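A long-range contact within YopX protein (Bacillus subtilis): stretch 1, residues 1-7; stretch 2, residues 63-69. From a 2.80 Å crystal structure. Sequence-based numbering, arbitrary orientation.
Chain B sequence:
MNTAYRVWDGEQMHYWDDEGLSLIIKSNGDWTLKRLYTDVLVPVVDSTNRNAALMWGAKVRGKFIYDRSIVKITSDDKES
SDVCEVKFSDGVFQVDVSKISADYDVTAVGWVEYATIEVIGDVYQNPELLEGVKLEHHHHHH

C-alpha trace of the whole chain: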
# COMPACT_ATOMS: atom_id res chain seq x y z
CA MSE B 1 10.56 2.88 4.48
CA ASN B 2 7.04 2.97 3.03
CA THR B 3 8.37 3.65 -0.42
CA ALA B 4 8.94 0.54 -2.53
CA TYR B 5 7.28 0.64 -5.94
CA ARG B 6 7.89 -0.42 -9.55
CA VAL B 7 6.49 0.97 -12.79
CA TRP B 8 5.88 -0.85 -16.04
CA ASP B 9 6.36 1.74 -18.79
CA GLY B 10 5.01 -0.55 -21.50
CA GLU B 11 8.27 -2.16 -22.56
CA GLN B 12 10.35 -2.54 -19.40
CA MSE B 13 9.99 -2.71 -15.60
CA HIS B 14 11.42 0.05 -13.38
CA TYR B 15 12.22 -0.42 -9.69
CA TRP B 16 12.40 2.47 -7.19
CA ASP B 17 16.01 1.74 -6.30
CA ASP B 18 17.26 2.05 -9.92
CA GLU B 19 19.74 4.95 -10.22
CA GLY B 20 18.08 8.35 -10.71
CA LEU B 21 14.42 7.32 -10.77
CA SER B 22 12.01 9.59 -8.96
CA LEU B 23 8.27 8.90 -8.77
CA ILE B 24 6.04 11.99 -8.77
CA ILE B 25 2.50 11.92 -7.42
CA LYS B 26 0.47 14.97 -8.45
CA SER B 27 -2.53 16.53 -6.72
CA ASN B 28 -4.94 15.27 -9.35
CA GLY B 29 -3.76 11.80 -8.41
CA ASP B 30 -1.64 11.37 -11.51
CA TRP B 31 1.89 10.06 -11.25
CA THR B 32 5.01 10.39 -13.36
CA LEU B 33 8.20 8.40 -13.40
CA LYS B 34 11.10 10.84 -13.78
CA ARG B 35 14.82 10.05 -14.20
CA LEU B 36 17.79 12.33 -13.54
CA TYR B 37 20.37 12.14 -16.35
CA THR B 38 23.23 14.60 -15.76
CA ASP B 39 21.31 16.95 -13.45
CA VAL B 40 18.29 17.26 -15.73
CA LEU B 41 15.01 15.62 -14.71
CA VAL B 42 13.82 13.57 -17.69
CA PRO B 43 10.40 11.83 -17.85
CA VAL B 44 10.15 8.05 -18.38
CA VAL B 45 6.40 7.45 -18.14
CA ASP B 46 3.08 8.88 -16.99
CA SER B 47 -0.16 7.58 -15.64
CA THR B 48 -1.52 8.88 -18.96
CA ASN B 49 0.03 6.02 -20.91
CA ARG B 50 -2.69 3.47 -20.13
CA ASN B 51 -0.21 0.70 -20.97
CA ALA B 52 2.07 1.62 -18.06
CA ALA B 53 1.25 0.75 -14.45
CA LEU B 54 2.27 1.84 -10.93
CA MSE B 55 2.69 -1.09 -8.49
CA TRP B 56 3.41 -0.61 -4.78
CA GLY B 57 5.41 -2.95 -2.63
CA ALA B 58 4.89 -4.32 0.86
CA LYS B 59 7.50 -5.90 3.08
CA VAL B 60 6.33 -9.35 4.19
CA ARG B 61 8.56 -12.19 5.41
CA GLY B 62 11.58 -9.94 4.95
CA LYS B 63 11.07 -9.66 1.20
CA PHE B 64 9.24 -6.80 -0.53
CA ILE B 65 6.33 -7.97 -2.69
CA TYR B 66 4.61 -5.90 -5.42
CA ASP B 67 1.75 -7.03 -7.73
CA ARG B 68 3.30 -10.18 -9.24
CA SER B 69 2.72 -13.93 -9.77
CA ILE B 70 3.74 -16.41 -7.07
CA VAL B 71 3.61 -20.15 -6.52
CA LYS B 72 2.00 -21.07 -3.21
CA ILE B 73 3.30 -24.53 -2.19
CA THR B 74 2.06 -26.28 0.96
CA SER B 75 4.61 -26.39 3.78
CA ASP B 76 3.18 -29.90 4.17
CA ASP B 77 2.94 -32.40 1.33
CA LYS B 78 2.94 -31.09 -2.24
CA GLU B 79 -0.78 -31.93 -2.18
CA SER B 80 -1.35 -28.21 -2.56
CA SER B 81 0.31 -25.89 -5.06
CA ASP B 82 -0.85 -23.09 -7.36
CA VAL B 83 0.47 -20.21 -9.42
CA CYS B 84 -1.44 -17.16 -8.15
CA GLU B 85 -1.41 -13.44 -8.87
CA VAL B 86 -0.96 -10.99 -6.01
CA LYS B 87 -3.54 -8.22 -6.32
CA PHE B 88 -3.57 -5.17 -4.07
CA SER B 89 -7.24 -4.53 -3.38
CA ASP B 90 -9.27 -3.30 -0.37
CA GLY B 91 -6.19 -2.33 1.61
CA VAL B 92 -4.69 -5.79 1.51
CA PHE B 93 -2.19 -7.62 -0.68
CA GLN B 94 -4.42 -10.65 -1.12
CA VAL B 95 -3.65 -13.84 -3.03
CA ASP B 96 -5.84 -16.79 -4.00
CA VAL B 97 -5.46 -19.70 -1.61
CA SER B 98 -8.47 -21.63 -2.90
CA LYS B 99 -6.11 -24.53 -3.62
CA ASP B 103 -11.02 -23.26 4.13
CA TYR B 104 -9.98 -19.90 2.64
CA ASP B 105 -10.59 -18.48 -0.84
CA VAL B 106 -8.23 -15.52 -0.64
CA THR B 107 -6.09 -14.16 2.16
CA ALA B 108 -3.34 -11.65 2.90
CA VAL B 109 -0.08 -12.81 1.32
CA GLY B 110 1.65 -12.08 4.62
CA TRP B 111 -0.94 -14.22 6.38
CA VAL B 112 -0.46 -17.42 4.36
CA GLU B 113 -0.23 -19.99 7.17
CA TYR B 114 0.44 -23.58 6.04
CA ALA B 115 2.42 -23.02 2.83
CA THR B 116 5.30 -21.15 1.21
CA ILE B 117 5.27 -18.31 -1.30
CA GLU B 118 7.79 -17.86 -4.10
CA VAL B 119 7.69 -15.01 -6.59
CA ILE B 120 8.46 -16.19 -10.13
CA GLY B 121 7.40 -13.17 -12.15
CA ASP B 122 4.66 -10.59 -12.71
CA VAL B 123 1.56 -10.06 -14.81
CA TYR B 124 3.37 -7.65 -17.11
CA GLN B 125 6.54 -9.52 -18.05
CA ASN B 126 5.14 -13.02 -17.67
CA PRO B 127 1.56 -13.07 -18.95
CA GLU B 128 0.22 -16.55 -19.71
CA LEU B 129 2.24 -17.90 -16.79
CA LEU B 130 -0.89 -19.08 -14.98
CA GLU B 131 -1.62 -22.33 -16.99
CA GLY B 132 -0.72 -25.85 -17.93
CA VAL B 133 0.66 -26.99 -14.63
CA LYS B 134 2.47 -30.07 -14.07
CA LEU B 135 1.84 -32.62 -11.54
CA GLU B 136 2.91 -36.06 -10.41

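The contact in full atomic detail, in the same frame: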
# COMPACT_ATOMS: atom_id res chain seq x y z
N MSE B 1 10.80 1.78 5.46
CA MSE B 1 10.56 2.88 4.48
C MSE B 1 9.39 2.54 3.55
O MSE B 1 9.53 1.74 2.62
CB MSE B 1 11.83 3.14 3.64
N ASN B 2 8.25 3.15 3.83
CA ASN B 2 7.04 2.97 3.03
C ASN B 2 7.32 3.67 1.71
O ASN B 2 6.90 4.80 1.49
CB ASN B 2 5.86 3.66 3.74
CG ASN B 2 6.30 4.89 4.51
OD1 ASN B 2 6.84 5.85 3.95
ND2 ASN B 2 6.08 4.86 5.82
N THR B 3 8.04 3.00 0.83
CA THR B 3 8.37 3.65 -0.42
C THR B 3 8.54 2.77 -1.64
O THR B 3 8.46 3.25 -2.76
CB THR B 3 9.63 4.53 -0.19
OG1 THR B 3 9.21 5.85 0.16
CG2 THR B 3 10.50 4.58 -1.43
N ALA B 4 8.75 1.48 -1.42
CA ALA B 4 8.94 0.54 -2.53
C ALA B 4 7.82 0.57 -3.57
O ALA B 4 6.63 0.53 -3.23
CB ALA B 4 9.12 -0.89 -2.01
N TYR B 5 8.22 0.65 -4.83
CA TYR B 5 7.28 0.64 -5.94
C TYR B 5 8.06 0.25 -7.19
O TYR B 5 9.30 0.20 -7.17
CB TYR B 5 6.64 2.03 -6.15
CG TYR B 5 7.56 3.05 -6.77
CD1 TYR B 5 8.36 3.85 -5.98
CD2 TYR B 5 7.70 3.13 -8.16
CE1 TYR B 5 9.30 4.71 -6.55
CE2 TYR B 5 8.63 3.97 -8.74
CZ TYR B 5 9.44 4.76 -7.93
OH TYR B 5 10.42 5.57 -8.47
N ARG B 6 7.32 -0.06 -8.25
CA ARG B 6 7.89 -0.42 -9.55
C ARG B 6 6.89 0.05 -10.60
O ARG B 6 5.68 0.01 -10.38
CB ARG B 6 8.10 -1.95 -9.66
CG ARG B 6 6.93 -2.77 -9.17
CD ARG B 6 6.54 -3.92 -10.10
NE ARG B 6 7.12 -5.21 -9.72
CZ ARG B 6 6.42 -6.34 -9.61
NH1 ARG B 6 5.11 -6.35 -9.85
NH2 ARG B 6 7.03 -7.46 -9.26
N VAL B 7 7.38 0.54 -11.73
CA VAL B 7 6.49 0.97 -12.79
C VAL B 7 6.82 0.27 -14.08
O VAL B 7 7.99 0.12 -14.46
CB VAL B 7 6.55 2.49 -13.05
CG1 VAL B 7 5.96 3.25 -11.89
CG2 VAL B 7 7.96 2.90 -13.29
N LYS B 63 11.03 -10.10 2.59
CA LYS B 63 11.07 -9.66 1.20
C LYS B 63 9.99 -8.62 0.93
O LYS B 63 8.99 -8.54 1.66
CB LYS B 63 10.84 -10.86 0.26
CG LYS B 63 11.21 -12.24 0.81
CD LYS B 63 12.73 -12.49 0.82
CE LYS B 63 13.07 -13.91 1.31
NZ LYS B 63 12.71 -14.16 2.74
N PHE B 64 10.21 -7.81 -0.11
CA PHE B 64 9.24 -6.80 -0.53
C PHE B 64 8.46 -7.47 -1.67
O PHE B 64 9.06 -8.09 -2.54
CB PHE B 64 9.96 -5.56 -1.07
CG PHE B 64 9.85 -4.37 -0.16
CD1 PHE B 64 11.00 -3.70 0.27
CD2 PHE B 64 8.61 -3.93 0.28
CE1 PHE B 64 10.91 -2.61 1.12
CE2 PHE B 64 8.50 -2.83 1.12
CZ PHE B 64 9.65 -2.17 1.55
N ILE B 65 7.14 -7.35 -1.65
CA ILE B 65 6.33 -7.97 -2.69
C ILE B 65 5.43 -6.91 -3.32
O ILE B 65 4.79 -6.13 -2.61
CB ILE B 65 5.49 -9.15 -2.11
CG1 ILE B 65 5.34 -10.26 -3.16
CG2 ILE B 65 4.13 -8.68 -1.69
CD1 ILE B 65 4.79 -11.57 -2.59
N TYR B 66 5.41 -6.86 -4.66
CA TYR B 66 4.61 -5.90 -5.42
C TYR B 66 3.36 -6.61 -5.96
O TYR B 66 2.76 -7.39 -5.24
CB TYR B 66 5.46 -5.33 -6.55
CG TYR B 66 6.75 -4.66 -6.07
CD1 TYR B 66 6.80 -3.28 -5.83
CD2 TYR B 66 7.91 -5.41 -5.88
CE1 TYR B 66 7.97 -2.66 -5.41
CE2 TYR B 66 9.09 -4.81 -5.45
CZ TYR B 66 9.11 -3.43 -5.22
OH TYR B 66 10.29 -2.82 -4.81
N ASP B 67 2.94 -6.36 -7.20
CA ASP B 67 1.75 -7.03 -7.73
C ASP B 67 2.03 -8.11 -8.78
O ASP B 67 1.50 -8.07 -9.90
CB ASP B 67 0.78 -6.00 -8.27
CG ASP B 67 0.33 -5.05 -7.18
OD1 ASP B 67 1.20 -4.33 -6.65
OD2 ASP B 67 -0.89 -5.02 -6.86
N ARG B 68 2.84 -9.09 -8.38
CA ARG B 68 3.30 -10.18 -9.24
C ARG B 68 2.63 -11.56 -9.09
O ARG B 68 1.64 -11.71 -8.38
CB ARG B 68 4.80 -10.35 -9.01
CG ARG B 68 5.12 -10.65 -7.56
CD ARG B 68 5.87 -9.51 -6.90
NE ARG B 68 7.28 -9.48 -7.29
CZ ARG B 68 8.24 -8.94 -6.54
NH1 ARG B 68 7.96 -8.40 -5.37
NH2 ARG B 68 9.50 -8.96 -6.97
N SER B 69 3.20 -12.54 -9.79
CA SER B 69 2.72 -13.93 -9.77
C SER B 69 3.59 -14.75 -8.81
O SER B 69 4.81 -14.60 -8.80
CB SER B 69 2.82 -14.57 -11.17
OG SER B 69 2.05 -13.88 -12.14

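Two segments far apart in sequence can pack closely without any hydrogen bond between them, and these stretches of YopX illustrate the case. They run in roughly the same direction, their end-to-end vectors 23° apart, yet their nearest backbones stay well separated: the CA atoms of Ala4 and Phe64 lie 7.6 Å apart, those of Tyr5 and Tyr66 7.1 Å. At that spacing side chains must fill the gap, and no hydrogen bond is found across it among the modelled atoms.

Along stretch 2, Lys63 makes no contact, and the interface begins at Phe64, whose CA-to-CB bond points toward stretch 1. Ala4 answers it: its CB sits 3.7 Å from the centroid of the Phe64 ring, only 8° off the ring normal, a CH-pi contact in which a small methyl group rests on the aromatic face. Ile65, as expected from strand alternation, points away.

Tyr66 turns back toward stretch 1 and is touched by three successive residues. Ala4 CB approaches Tyr66 OH at 3.6 Å, and Tyr5 N lies at the ring edge, 3.4 Å from Tyr66 CE1. Arg6 follows the tyrosine side chain: its CB lies over one ring face, while its guanidinium reaches far enough for CZ to come within 3.4 Å of Tyr66 CB. The Tyr66 hydroxyl finds its hydrogen bond elsewhere in the structure.

Beyond the tyrosine, closeness ceases to mean attraction. Arg6 NH1 is 3.4 Å from Asp67 N, but both are donors. Arg6 NH2 lies 2.8 Å from Arg68 NE, over one face of the Arg68 guanidinium, where like charges meet. Arg6 NE and NH2 are hydrogen-bonded elsewhere in the structure, and within stretch 2 Arg68 NH1 donates a weak hydrogen bond to Phe64 O at 3.1 Å. Ser69 lies out of reach.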